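Local coordinates for protein RNA-dependent RNA polymerase (Farallon virus, PDB 6DX5) that carries in this N-terminal piece a viral OTU-family cysteine protease with deubiquitinase activity, the full-length protein probably acting as the viral RNA-directed RNA polymerase, at residues L61-A64 against R65-S69; V105-R108 against G109-Y113. All blocks are in the same frame, centred on the assembly; numbering follows the deposited sequence.

Contact 1 (L61-A64 against R65-S69); sequences LGYA and RQHWS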
# COMPACT_ATOMS: atom_id res chain seq x y z
N LEU A 61 19.00 5.34 -1.45
CA LEU A 61 19.25 5.91 -0.13
C LEU A 61 19.83 7.33 -0.23
O LEU A 61 19.53 8.20 0.61
CB LEU A 61 20.19 5.03 0.67
CG LEU A 61 19.60 3.84 1.45
CD1 LEU A 61 18.57 3.09 0.66
CD2 LEU A 61 20.73 2.88 1.85
N GLY A 62 20.68 7.59 -1.23
CA GLY A 62 21.20 8.95 -1.36
C GLY A 62 20.09 9.92 -1.71
O GLY A 62 20.02 11.03 -1.19
N TYR A 63 19.17 9.48 -2.59
CA TYR A 63 17.98 10.26 -2.87
C TYR A 63 17.19 10.55 -1.60
O TYR A 63 16.69 11.68 -1.41
CB TYR A 63 17.10 9.53 -3.92
CG TYR A 63 15.81 10.26 -4.19
CD1 TYR A 63 14.64 9.94 -3.47
CD2 TYR A 63 15.78 11.33 -5.07
CE1 TYR A 63 13.45 10.65 -3.66
CE2 TYR A 63 14.59 12.06 -5.27
CZ TYR A 63 13.43 11.69 -4.56
OH TYR A 63 12.25 12.41 -4.75
N ALA A 64 17.00 9.53 -0.75
CA ALA A 64 16.23 9.77 0.48
C ALA A 64 16.90 10.80 1.40
O ALA A 64 16.21 11.62 2.01
CB ALA A 64 16.01 8.46 1.21
N ARG A 65 18.23 10.78 1.52
CA ARG A 65 18.94 11.75 2.36
C ARG A 65 18.65 13.18 1.90
O ARG A 65 18.54 14.10 2.70
CB ARG A 65 20.46 11.52 2.32
CG ARG A 65 20.94 10.26 3.03
CD ARG A 65 22.49 10.17 3.19
NE ARG A 65 22.86 8.80 3.59
CZ ARG A 65 23.15 7.82 2.73
NH1 ARG A 65 23.16 8.06 1.41
NH2 ARG A 65 23.46 6.60 3.17
N GLN A 66 18.55 13.37 0.60
CA GLN A 66 18.40 14.69 0.03
C GLN A 66 16.94 15.11 -0.15
O GLN A 66 16.66 16.31 -0.19
CB GLN A 66 19.15 14.69 -1.30
CG GLN A 66 19.51 15.98 -1.85
CD GLN A 66 20.17 16.87 -0.82
OE1 GLN A 66 19.97 18.08 -0.87
NE2 GLN A 66 21.00 16.30 0.08
N HIS A 67 16.01 14.16 -0.25
CA HIS A 67 14.62 14.43 -0.60
C HIS A 67 13.67 13.73 0.34
O HIS A 67 12.64 13.19 -0.07
CB HIS A 67 14.33 14.02 -2.04
CG HIS A 67 15.23 14.67 -3.02
ND1 HIS A 67 14.88 15.80 -3.73
CD2 HIS A 67 16.48 14.36 -3.42
CE1 HIS A 67 15.88 16.15 -4.52
NE2 HIS A 67 16.87 15.30 -4.35
N TRP A 68 14.01 13.73 1.62
CA TRP A 68 13.26 12.93 2.58
C TRP A 68 11.78 13.24 2.50
O TRP A 68 10.95 12.32 2.55
CB TRP A 68 13.82 13.15 3.99
CG TRP A 68 13.11 12.32 5.05
CD1 TRP A 68 12.57 12.78 6.22
CD2 TRP A 68 12.88 10.90 5.02
NE1 TRP A 68 12.02 11.74 6.93
CE2 TRP A 68 12.20 10.58 6.22
CE3 TRP A 68 13.20 9.87 4.12
CZ2 TRP A 68 11.82 9.25 6.54
CZ3 TRP A 68 12.81 8.54 4.42
CH2 TRP A 68 12.13 8.25 5.63
N SER A 69 11.42 14.49 2.25
CA SER A 69 10.01 14.83 2.31
C SER A 69 9.24 14.33 1.09
O SER A 69 8.00 14.39 1.11
CB SER A 69 9.82 16.34 2.50
OG SER A 69 10.15 17.02 1.31
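Different first torsions bring Tyr-63 and His-67 together: the tyrosine ring swings anti to its own backbone nitrogen (chi1 177°) and so runs toward the end of the helix, while His-67 keeps CG beside its nitrogen and turns the imidazole back over the preceding turn. The planes lie nearly parallel, at 7°, with centroids 4.5 Å apart, but the lateral offset leaves little overlap between the two rings. Over one face of the phenol ring, displaced toward its rim, lies His-67 CB, a CH-pi contact 3.8 Å from the Tyr-63 ring centroid, while Tyr-63 CE2 sits over the rim of the imidazole. The carbonyl oxygen of Tyr-63 meets the edge of the same imidazole in its plane, 3.4 Å from His-67 CD2.

The pair marks the place where the regular helical path ends. Arg-65 N still bonds Leu-61 O at 3.0 Å, and Gln-66 N reaches Gly-62 O at 3.3 Å. One residue further, the bond from His-67 N to Tyr-63 O is short, 2.8 Å, yet weak because it is bent, and His-67 is the first residue to leave helical backbone angles. On the flank, the extended Arg-65 chain runs back along the helix, placing NH1 3.5 Å from Gly-62 CA.

This end of helix 53-66 is wedged among three others. Tyr-63 and Ala-64 lean on Met-131 of helix 126-136, Leu-61 and Ala-64 meet Tyr-113 of helix 103-117, and Trp-68 packs on helix 72-86, where its NE1 is hydrogen-bonded to Asn-79.

Contact 2 (V105-R108 against G109-Y113); sequences VTRR and GLDLY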
# COMPACT_ATOMS: atom_id res chain seq x y z
N VAL A 105 11.48 16.15 14.18
CA VAL A 105 10.86 14.86 13.96
C VAL A 105 11.33 14.26 12.64
O VAL A 105 11.81 13.12 12.60
CB VAL A 105 9.33 14.99 14.01
CG1 VAL A 105 8.68 13.75 13.37
CG2 VAL A 105 8.88 15.12 15.44
N THR A 106 11.19 15.01 11.56
CA THR A 106 11.49 14.45 10.25
C THR A 106 12.98 14.18 10.10
O THR A 106 13.36 13.21 9.45
CB THR A 106 10.97 15.36 9.14
OG1 THR A 106 11.67 16.61 9.18
CG2 THR A 106 9.50 15.61 9.33
N ARG A 107 13.85 14.96 10.73
CA ARG A 107 15.27 14.61 10.72
C ARG A 107 15.52 13.29 11.44
O ARG A 107 16.29 12.44 10.96
CB ARG A 107 16.08 15.72 11.38
CG ARG A 107 17.53 15.62 11.04
CD ARG A 107 18.17 16.92 11.36
NE ARG A 107 17.31 18.03 10.96
CZ ARG A 107 17.16 19.14 11.67
NH1 ARG A 107 17.82 19.27 12.82
NH2 ARG A 107 16.35 20.11 11.24
N ARG A 108 14.90 13.10 12.60
CA ARG A 108 14.98 11.80 13.27
C ARG A 108 14.40 10.69 12.40
O ARG A 108 14.92 9.57 12.41
CB ARG A 108 14.25 11.86 14.61
CG ARG A 108 14.54 10.65 15.44
CD ARG A 108 15.91 10.85 15.96
NE ARG A 108 16.06 10.24 17.28
CZ ARG A 108 15.56 10.73 18.41
NH1 ARG A 108 14.86 11.88 18.41
NH2 ARG A 108 15.75 10.06 19.55
N GLY A 109 13.30 10.96 11.68
CA GLY A 109 12.66 9.91 10.89
C GLY A 109 13.59 9.40 9.80
O GLY A 109 13.73 8.19 9.60
N LEU A 110 14.26 10.31 9.12
CA LEU A 110 15.21 9.91 8.10
C LEU A 110 16.34 9.09 8.69
O LEU A 110 16.73 8.06 8.13
CB LEU A 110 15.74 11.14 7.37
CG LEU A 110 16.97 10.85 6.53
CD1 LEU A 110 16.56 9.99 5.35
CD2 LEU A 110 17.61 12.21 6.07
N ASP A 111 16.87 9.51 9.85
CA ASP A 111 17.95 8.74 10.49
C ASP A 111 17.49 7.33 10.88
O ASP A 111 18.26 6.37 10.75
CB ASP A 111 18.52 9.48 11.70
CG ASP A 111 19.17 10.84 11.34
OD1 ASP A 111 19.08 11.76 12.19
OD2 ASP A 111 19.74 11.01 10.23
N LEU A 112 16.24 7.18 11.37
CA LEU A 112 15.73 5.84 11.64
C LEU A 112 15.65 5.02 10.36
O LEU A 112 16.04 3.84 10.34
CB LEU A 112 14.37 5.91 12.33
CG LEU A 112 14.36 6.54 13.74
CD1 LEU A 112 12.93 6.75 14.23
CD2 LEU A 112 15.14 5.72 14.75
N TYR A 113 15.15 5.61 9.27
CA TYR A 113 15.08 4.90 8.00
C TYR A 113 16.46 4.42 7.58
O TYR A 113 16.64 3.24 7.26
CB TYR A 113 14.46 5.78 6.90
CG TYR A 113 14.64 5.19 5.51
CD1 TYR A 113 13.90 4.08 5.10
CD2 TYR A 113 15.57 5.71 4.62
CE1 TYR A 113 14.09 3.51 3.86
CE2 TYR A 113 15.77 5.14 3.37
CZ TYR A 113 15.00 4.06 3.00
OH TYR A 113 15.18 3.49 1.77
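Helix 103-117, one of the alpha-helices of the OTU-like protease domain, supplies a regular run of i to i+4 pairing here, with Val-105 to Arg-108 as acceptors and Gly-109 to Leu-112 as donors. Gly-109 N meets Val-105 O at 2.8 Å. Three of the four bonds are close to straight, above 160° at the hydrogen, while the Gly-109 bond is more bent, 146°.

The side chains of Asp-111 and Leu-112 meet the carbonyls of the preceding turn. With CG beside its backbone nitrogen (chi1 -62°), Asp-111 folds its carboxylate back over that turn, and OD1 comes 3.1 Å from Arg-107 O. Both atoms are acceptors, so the approach is no bond, and the oxygen of Arg-107 is bonded instead by the amide of Asp-111 itself. Neither neighbouring arginine closes a salt bridge to this carboxylate: Arg-107 NE stays 6.6 Å from Asp-111 OD1, and Arg-108 NE is 6.1 Å from the same oxygen. Leu-112 lays its CG 3.4 Å from Arg-108 O, the carbonyl that its own amide grips.

The Arg-108 chain, bent at its second and third torsions, leaves the helix toward helix 72-86, where its NH2 forms a salt bridge with Glu-85; Leu-112 touches that same glutamate. Leu-110 instead meets Trp-68. With its continuous backbone ladder and different neighbours on different flanks, the segment keeps to the regular i to i+4 bonding of an alpha-helix, here in the helical part of the OTU-like, papain-clan protease domain.

Overall arrangement
Both contacts belong to the helical part of the OTU-like protease domain, on the same side of the chain's centre, and their centres lie about 11 Å apart. Along the chain contact 1 comes first, at the end of helix 53-66, followed by helix 72-86 and then contact 2 within helix 103-117. The two meet directly. Trp-68 of contact 1 packs against contact 2, where Trp-68 CH2 lies 3.6 Å from Tyr-113 CB. Helix 72-86 borders both, giving Trp-68 and Arg-108 further partners. Thus the end of one helix and the middle of another, each ordered locally, are joined through aromatic side chains.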